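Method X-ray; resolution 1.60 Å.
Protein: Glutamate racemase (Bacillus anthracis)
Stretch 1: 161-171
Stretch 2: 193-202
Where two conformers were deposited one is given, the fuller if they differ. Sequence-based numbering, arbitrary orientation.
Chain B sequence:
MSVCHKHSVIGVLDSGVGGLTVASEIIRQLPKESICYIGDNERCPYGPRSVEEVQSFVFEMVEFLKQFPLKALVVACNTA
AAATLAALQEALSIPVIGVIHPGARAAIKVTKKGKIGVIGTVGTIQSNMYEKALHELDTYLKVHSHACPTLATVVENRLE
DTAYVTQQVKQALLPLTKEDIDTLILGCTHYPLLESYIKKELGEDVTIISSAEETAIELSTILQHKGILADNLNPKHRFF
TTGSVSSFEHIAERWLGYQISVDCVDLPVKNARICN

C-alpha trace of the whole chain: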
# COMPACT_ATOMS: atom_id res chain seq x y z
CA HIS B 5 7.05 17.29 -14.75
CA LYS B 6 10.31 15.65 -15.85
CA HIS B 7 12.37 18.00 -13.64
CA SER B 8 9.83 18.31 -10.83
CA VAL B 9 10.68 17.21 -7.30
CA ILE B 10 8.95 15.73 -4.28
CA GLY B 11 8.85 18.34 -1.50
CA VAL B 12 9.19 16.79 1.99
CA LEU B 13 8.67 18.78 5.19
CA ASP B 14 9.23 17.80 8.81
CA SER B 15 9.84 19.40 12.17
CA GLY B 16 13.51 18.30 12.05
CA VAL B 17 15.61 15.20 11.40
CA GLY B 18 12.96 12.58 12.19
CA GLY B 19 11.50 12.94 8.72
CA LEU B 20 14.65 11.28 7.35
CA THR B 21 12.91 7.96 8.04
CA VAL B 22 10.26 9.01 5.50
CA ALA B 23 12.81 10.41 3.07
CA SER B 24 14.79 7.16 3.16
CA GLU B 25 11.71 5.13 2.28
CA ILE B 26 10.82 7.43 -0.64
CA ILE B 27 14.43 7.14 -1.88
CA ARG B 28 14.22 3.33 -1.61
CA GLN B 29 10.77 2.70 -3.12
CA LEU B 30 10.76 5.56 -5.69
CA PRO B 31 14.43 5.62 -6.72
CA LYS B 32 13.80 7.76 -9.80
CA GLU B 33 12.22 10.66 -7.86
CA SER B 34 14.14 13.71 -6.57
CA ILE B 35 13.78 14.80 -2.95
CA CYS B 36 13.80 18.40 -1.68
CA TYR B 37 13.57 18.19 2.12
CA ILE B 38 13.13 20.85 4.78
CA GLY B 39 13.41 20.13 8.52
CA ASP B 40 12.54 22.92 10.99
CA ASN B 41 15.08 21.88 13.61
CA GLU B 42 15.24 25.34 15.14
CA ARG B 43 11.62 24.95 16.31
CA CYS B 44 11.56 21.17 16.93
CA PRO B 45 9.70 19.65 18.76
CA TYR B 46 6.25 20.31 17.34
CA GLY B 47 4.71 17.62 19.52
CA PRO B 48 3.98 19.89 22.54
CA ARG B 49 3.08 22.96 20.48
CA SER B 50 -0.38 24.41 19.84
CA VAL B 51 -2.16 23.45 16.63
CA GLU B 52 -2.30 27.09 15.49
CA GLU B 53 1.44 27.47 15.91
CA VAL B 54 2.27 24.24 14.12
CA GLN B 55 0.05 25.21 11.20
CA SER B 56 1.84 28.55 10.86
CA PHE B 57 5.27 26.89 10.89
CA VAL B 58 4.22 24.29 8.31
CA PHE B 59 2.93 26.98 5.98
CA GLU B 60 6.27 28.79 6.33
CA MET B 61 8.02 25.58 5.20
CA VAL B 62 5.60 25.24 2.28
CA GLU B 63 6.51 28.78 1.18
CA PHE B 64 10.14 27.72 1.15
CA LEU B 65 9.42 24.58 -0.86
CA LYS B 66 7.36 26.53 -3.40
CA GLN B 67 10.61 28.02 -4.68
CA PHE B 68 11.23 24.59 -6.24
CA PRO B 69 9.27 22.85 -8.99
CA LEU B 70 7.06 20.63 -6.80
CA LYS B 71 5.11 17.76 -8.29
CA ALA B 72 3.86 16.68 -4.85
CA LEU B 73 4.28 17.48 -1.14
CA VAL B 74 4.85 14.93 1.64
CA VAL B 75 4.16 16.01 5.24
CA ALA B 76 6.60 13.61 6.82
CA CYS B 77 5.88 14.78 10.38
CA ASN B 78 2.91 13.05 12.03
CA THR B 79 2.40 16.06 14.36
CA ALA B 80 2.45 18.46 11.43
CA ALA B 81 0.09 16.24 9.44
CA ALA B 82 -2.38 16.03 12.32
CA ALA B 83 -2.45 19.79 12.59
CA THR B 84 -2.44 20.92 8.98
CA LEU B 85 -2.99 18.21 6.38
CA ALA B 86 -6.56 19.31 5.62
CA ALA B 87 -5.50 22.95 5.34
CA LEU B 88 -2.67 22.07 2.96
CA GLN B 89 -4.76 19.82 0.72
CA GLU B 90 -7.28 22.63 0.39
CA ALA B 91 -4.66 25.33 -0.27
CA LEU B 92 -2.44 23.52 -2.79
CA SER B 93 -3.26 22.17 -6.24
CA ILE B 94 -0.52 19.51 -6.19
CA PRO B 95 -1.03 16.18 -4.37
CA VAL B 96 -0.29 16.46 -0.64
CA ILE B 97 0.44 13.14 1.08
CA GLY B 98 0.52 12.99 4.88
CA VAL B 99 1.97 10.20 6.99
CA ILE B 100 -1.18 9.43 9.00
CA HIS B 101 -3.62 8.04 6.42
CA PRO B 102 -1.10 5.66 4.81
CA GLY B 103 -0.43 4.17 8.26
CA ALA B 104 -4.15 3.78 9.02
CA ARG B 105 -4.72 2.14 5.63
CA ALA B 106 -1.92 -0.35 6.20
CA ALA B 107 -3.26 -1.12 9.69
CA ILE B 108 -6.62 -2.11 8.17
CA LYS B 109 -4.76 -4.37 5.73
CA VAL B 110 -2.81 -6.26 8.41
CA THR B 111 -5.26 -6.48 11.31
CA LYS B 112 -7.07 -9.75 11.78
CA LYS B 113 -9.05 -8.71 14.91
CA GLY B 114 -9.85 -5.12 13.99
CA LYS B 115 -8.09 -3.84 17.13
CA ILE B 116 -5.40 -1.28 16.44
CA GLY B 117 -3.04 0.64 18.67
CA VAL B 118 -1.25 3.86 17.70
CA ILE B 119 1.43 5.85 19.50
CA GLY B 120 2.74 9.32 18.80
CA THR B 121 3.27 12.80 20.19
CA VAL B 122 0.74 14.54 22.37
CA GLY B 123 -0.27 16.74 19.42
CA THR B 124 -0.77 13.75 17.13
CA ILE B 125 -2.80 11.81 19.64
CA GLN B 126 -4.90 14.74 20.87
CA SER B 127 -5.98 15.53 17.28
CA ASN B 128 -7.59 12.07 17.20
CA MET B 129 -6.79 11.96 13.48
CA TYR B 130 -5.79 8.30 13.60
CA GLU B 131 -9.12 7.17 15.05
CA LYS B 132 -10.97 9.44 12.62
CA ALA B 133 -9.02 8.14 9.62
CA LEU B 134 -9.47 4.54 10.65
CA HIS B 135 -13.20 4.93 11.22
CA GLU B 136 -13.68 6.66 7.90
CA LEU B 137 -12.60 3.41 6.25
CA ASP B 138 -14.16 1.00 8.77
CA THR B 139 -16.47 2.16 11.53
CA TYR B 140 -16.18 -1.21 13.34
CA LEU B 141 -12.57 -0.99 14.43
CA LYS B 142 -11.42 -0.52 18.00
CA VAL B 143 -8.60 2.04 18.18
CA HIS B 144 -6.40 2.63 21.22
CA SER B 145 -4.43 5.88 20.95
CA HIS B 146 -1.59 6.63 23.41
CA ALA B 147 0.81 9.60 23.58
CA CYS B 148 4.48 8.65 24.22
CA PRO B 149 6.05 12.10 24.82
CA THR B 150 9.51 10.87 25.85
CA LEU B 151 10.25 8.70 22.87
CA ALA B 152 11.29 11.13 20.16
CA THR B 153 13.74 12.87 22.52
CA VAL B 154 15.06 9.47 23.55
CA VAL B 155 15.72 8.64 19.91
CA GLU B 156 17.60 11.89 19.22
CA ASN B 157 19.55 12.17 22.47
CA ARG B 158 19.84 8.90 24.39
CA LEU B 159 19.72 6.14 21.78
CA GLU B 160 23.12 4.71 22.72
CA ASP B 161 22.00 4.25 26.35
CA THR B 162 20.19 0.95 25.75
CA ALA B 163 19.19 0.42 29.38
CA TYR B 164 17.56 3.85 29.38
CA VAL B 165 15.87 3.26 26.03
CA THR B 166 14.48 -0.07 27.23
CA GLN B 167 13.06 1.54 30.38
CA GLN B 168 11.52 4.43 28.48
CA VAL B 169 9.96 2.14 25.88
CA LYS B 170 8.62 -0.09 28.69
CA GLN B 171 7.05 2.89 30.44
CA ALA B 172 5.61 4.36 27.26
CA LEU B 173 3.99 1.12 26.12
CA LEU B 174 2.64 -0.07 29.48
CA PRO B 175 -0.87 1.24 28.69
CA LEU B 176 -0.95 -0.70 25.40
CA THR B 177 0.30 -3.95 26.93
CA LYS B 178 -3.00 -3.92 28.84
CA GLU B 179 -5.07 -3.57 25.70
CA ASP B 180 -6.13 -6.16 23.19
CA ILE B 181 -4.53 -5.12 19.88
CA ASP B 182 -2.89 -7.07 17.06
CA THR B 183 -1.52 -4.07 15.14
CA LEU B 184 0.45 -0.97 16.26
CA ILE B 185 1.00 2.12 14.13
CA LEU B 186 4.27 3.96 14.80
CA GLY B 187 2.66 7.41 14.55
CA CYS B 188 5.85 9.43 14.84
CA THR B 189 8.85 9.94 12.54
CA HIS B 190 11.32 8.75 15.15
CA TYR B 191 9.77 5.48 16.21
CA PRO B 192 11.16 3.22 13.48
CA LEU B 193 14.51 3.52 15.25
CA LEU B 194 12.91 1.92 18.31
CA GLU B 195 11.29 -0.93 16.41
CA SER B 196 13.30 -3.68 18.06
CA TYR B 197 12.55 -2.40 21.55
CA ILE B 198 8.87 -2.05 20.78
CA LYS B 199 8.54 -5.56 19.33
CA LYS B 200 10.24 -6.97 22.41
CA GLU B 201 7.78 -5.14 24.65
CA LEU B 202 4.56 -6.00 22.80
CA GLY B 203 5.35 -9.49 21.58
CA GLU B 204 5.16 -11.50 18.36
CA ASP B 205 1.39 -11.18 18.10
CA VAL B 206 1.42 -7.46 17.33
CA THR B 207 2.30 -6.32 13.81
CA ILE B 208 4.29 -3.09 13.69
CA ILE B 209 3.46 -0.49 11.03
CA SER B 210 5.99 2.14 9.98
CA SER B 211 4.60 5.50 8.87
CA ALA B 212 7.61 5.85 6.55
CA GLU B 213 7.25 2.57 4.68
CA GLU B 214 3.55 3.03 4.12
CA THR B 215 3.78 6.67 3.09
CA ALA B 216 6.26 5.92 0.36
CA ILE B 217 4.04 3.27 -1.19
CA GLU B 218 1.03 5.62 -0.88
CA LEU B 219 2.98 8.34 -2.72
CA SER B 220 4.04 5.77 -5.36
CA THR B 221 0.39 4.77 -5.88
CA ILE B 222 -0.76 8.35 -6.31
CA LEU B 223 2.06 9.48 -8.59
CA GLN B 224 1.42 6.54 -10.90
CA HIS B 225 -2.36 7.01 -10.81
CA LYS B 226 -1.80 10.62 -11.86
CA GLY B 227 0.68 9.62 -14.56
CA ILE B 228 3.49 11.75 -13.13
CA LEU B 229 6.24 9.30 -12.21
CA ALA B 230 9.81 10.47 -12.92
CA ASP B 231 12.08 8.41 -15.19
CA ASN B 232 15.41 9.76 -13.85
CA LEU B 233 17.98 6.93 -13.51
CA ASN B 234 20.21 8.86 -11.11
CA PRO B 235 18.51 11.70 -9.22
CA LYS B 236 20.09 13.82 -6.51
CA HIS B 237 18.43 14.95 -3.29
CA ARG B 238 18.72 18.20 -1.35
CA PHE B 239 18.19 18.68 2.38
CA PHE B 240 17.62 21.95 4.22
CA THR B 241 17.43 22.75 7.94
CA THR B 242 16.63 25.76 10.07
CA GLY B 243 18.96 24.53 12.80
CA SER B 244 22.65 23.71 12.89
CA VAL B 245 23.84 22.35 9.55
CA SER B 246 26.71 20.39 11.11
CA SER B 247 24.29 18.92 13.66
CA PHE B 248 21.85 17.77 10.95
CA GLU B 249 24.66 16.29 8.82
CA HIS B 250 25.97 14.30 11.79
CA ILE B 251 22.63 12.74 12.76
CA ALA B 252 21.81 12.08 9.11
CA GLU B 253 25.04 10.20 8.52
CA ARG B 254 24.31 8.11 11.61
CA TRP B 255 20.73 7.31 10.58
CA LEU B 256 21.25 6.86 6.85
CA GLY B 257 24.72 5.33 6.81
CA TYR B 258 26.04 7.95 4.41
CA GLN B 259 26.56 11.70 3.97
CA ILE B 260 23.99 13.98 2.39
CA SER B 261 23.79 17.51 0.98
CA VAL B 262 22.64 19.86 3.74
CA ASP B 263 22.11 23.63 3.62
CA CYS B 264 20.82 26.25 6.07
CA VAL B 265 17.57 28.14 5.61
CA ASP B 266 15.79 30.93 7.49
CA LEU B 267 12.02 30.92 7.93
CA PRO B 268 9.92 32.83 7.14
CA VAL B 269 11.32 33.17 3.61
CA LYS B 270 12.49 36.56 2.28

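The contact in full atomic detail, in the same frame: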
# COMPACT_ATOMS: atom_id res chain seq x y z
N ASP B 161 22.19 4.72 24.97
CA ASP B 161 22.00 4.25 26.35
C ASP B 161 20.87 3.22 26.29
O ASP B 161 19.74 3.53 26.61
CB ASP B 161 21.59 5.42 27.24
CG ASP B 161 21.66 5.09 28.72
OD1 ASP B 161 21.55 3.89 29.09
OD2 ASP B 161 21.82 6.04 29.53
N THR B 162 21.20 2.00 25.89
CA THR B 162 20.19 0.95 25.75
C THR B 162 19.36 0.63 26.98
O THR B 162 18.17 0.33 26.86
CB THR B 162 20.82 -0.36 25.21
OG1 THR B 162 21.77 -0.86 26.14
CG2 THR B 162 21.49 -0.10 23.87
N ALA B 163 19.96 0.68 28.17
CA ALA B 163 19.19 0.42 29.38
C ALA B 163 18.11 1.49 29.54
O ALA B 163 16.98 1.20 29.92
CB ALA B 163 20.11 0.42 30.60
N TYR B 164 18.48 2.74 29.25
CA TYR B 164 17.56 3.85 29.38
C TYR B 164 16.46 3.74 28.33
O TYR B 164 15.28 4.00 28.61
CB TYR B 164 18.30 5.18 29.21
CG TYR B 164 17.44 6.38 29.51
CD1 TYR B 164 17.00 7.23 28.49
CD2 TYR B 164 17.00 6.63 30.81
CE1 TYR B 164 16.13 8.30 28.76
CE2 TYR B 164 16.14 7.68 31.09
CZ TYR B 164 15.71 8.50 30.06
OH TYR B 164 14.83 9.52 30.36
N VAL B 165 16.85 3.37 27.12
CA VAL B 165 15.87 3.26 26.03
C VAL B 165 14.87 2.15 26.39
O VAL B 165 13.66 2.33 26.27
CB VAL B 165 16.56 2.95 24.67
CG1 VAL B 165 15.49 2.81 23.56
CG2 VAL B 165 17.54 4.10 24.29
N THR B 166 15.38 1.02 26.87
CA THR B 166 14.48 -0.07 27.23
C THR B 166 13.48 0.36 28.31
O THR B 166 12.31 0.02 28.23
CB THR B 166 15.26 -1.29 27.73
OG1 THR B 166 16.10 -1.78 26.68
CG2 THR B 166 14.29 -2.40 28.15
N GLN B 167 13.94 1.10 29.32
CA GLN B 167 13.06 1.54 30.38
C GLN B 167 12.02 2.52 29.89
O GLN B 167 10.85 2.46 30.31
CB GLN B 167 13.86 2.18 31.52
CG GLN B 167 13.14 2.05 32.85
CD GLN B 167 13.06 0.59 33.32
OE1 GLN B 167 14.09 -0.06 33.52
NE2 GLN B 167 11.84 0.07 33.47
N GLN B 168 12.44 3.42 29.01
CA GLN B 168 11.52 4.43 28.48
C GLN B 168 10.49 3.81 27.56
O GLN B 168 9.33 4.22 27.58
CB GLN B 168 12.28 5.56 27.77
CG GLN B 168 13.04 6.49 28.74
CD GLN B 168 12.18 6.96 29.90
OE1 GLN B 168 11.14 7.57 29.69
NE2 GLN B 168 12.61 6.68 31.12
N VAL B 169 10.90 2.82 26.77
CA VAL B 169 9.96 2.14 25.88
C VAL B 169 8.97 1.33 26.74
O VAL B 169 7.76 1.30 26.46
CB VAL B 169 10.69 1.24 24.86
CG1 VAL B 169 9.69 0.32 24.12
CG2 VAL B 169 11.43 2.13 23.84
N LYS B 170 9.49 0.69 27.80
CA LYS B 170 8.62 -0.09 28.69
C LYS B 170 7.54 0.80 29.31
O LYS B 170 6.34 0.45 29.33
CB LYS B 170 9.45 -0.76 29.80
CG LYS B 170 8.60 -1.55 30.80
CD LYS B 170 9.45 -2.34 31.78
CE LYS B 170 10.31 -3.36 31.05
NZ LYS B 170 9.49 -4.42 30.37
N GLN B 171 7.96 1.95 29.81
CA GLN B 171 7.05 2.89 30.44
C GLN B 171 6.04 3.47 29.46
O GLN B 171 4.86 3.63 29.78
CB GLN B 171 7.84 4.03 31.08
CG GLN B 171 8.57 3.66 32.35
CD GLN B 171 9.31 4.83 32.96
OE1 GLN B 171 9.05 6.00 32.61
NE2 GLN B 171 10.22 4.54 33.88
N LEU B 193 13.23 3.85 14.65
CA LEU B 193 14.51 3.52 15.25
C LEU B 193 14.37 2.69 16.52
O LEU B 193 15.33 2.05 16.96
CB LEU B 193 15.32 4.79 15.52
CG LEU B 193 15.93 5.35 14.24
CD1 LEU B 193 16.92 6.46 14.60
CD2 LEU B 193 16.64 4.24 13.48
N LEU B 194 13.16 2.67 17.07
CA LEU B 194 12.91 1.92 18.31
C LEU B 194 12.19 0.62 18.02
O LEU B 194 11.76 -0.05 18.97
CB LEU B 194 12.00 2.72 19.24
CG LEU B 194 12.51 4.06 19.72
CD1 LEU B 194 11.38 4.80 20.47
CD2 LEU B 194 13.72 3.86 20.62
N GLU B 195 12.06 0.26 16.75
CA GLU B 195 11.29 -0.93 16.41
C GLU B 195 11.63 -2.18 17.19
O GLU B 195 10.72 -2.87 17.68
CB GLU B 195 11.35 -1.22 14.91
CG GLU B 195 10.51 -2.45 14.56
CD GLU B 195 10.28 -2.63 13.08
OE1 GLU B 195 11.21 -2.39 12.27
OE2 GLU B 195 9.15 -3.03 12.71
N SER B 196 12.92 -2.49 17.31
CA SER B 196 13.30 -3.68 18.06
C SER B 196 12.83 -3.67 19.49
O SER B 196 12.37 -4.69 20.01
CB SER B 196 14.81 -3.88 18.03
OG SER B 196 15.22 -4.14 16.70
N TYR B 197 12.95 -2.52 20.15
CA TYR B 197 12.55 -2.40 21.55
C TYR B 197 11.06 -2.60 21.68
O TYR B 197 10.58 -3.27 22.59
CB TYR B 197 12.89 -1.02 22.12
CG TYR B 197 14.37 -0.73 22.22
CD1 TYR B 197 15.05 -0.09 21.18
CD2 TYR B 197 15.09 -1.11 23.34
CE1 TYR B 197 16.42 0.17 21.28
CE2 TYR B 197 16.45 -0.87 23.45
CZ TYR B 197 17.11 -0.23 22.42
OH TYR B 197 18.46 0.01 22.54
N ILE B 198 10.32 -1.98 20.77
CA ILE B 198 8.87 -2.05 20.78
C ILE B 198 8.37 -3.48 20.58
O ILE B 198 7.47 -3.94 21.31
CB ILE B 198 8.29 -1.09 19.71
CG1 ILE B 198 8.60 0.35 20.14
CG2 ILE B 198 6.78 -1.30 19.56
CD1 ILE B 198 8.30 1.38 19.06
N LYS B 199 8.94 -4.17 19.61
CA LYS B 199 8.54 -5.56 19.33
C LYS B 199 8.78 -6.42 20.56
O LYS B 199 7.98 -7.28 20.89
CB LYS B 199 9.35 -6.13 18.17
CG LYS B 199 9.08 -5.47 16.85
CD LYS B 199 9.90 -6.08 15.72
CE LYS B 199 9.32 -5.65 14.37
NZ LYS B 199 10.09 -6.17 13.21
N LYS B 200 9.91 -6.20 21.22
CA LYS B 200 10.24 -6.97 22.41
C LYS B 200 9.21 -6.74 23.52
O LYS B 200 8.83 -7.66 24.25
CB LYS B 200 11.63 -6.58 22.92
CG LYS B 200 11.98 -7.13 24.30
CD LYS B 200 12.17 -8.63 24.29
CE LYS B 200 13.47 -9.01 23.60
NZ LYS B 200 13.56 -8.40 22.25
N GLU B 201 8.74 -5.50 23.63
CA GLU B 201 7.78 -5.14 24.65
C GLU B 201 6.35 -5.62 24.37
O GLU B 201 5.65 -6.05 25.29
CB GLU B 201 7.80 -3.61 24.84
CG GLU B 201 7.01 -3.12 26.05
CD GLU B 201 7.65 -3.52 27.39
OE1 GLU B 201 6.90 -3.71 28.37
OE2 GLU B 201 8.90 -3.62 27.47
N LEU B 202 5.92 -5.58 23.12
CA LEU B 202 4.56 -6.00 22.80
C LEU B 202 4.39 -7.45 22.42
O LEU B 202 3.28 -7.99 22.54
CB LEU B 202 3.99 -5.11 21.69
CG LEU B 202 3.87 -3.63 22.09
CD1 LEU B 202 3.23 -2.84 20.95
CD2 LEU B 202 3.04 -3.49 23.35
O HOH W 1 11.00 -2.06 26.62

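Two helices, 162-171 and 195-202, lie side by side with their N-to-C directions 52° apart and their axes 9.7 Å apart at closest approach. Three CA pairs set the register: the CA atoms of Thr-166 and Tyr-197 are 6.4 Å apart, those of Lys-170 and Glu-201 6.5 Å, and those of Val-169 and Ile-198 6.7 Å. The contact buries 432 Å² in total, and its first rule is visible in the spacing: on stretch 1 the residues that touch are Thr-162, Val-165, Thr-166, Val-169 and Lys-170, the three-then-one rhythm that keeps one face of a helix turned to its neighbour.

Stretch 1 opens with Asp-161, which takes no part in the contact but caps the helix that makes it. Sitting at the N-cap, Asp-161 OD1 accepts from Tyr-164 N at 3.3 Å, satisfying an amide that has no carbonyl one turn earlier in the helix to bond with.

Thr-162 begins the contact at its exposed margin. Its CB points sideways, yet Thr-162 CG2 comes within 3.3 Å of Tyr-197 OH, so a methyl group lies against the phenol oxygen in a simple van der Waals contact. The tyrosine side chain is a knob, held in a hole formed by Thr-162, Val-165, Thr-166 and Val-169.

Val-165 covers one face of the ring. Its CB points toward the other helix, and Val-165 CG1 stands 3.5 Å from the centroid of the Tyr-197 ring, only 9° off the ring normal, an almost ideal CH-pi arrangement. The same methyl, Val-165 CG1, meets Leu-194 CD2 at 3.6 Å; Leu-194, at the N-cap of the second helix, thus extends the apolar surface beyond the tyrosine.

Thr-166 meets the ring at its edge, where Thr-166 OG1 is 3.4 Å from Tyr-197 CE2. That hydroxyl is already committed to its own helix: Thr-166 OG1 donates to Thr-162 O at 3.0 Å, so a polar group can border the aromatic ring with its hydrogen-bonding need met locally.

Val-169 is buried and gives the second helix the largest covered area of any residue in stretch 1. Its CA-to-CB bond points toward that helix, and its rotamer is t. Both methyls lie on the tyrosine's first side-chain carbon: Val-169 CG2 and CG1 are 3.9 and 4.0 Å from Tyr-197 CB. Val-169 CG2 also comes 4.3 Å from Leu-194 CD1, and Val-169 CG1 4.1 Å from Ile-198 CG1.

Lys-170 closes the contact with charge. Its chain is extended through chi2 and then bends at chi3 and chi4, both m, bringing Lys-170 NZ to Glu-201 OE2 at 3.1 Å in a salt bridge; a weak hydrogen bond also runs from Lys-170 NZ to Glu-201 OE1 at 3.3 Å. A water reinforces the link, its oxygen donating to Glu-201 OE2 at 2.8 Å and to Thr-166 O at 2.9 Å, which ties the carboxylate to the first helix's backbone as well. The pattern is a familiar one: apolar packing, an aromatic knob held among small branched residues, and an exposed lysine paired with a glutamate.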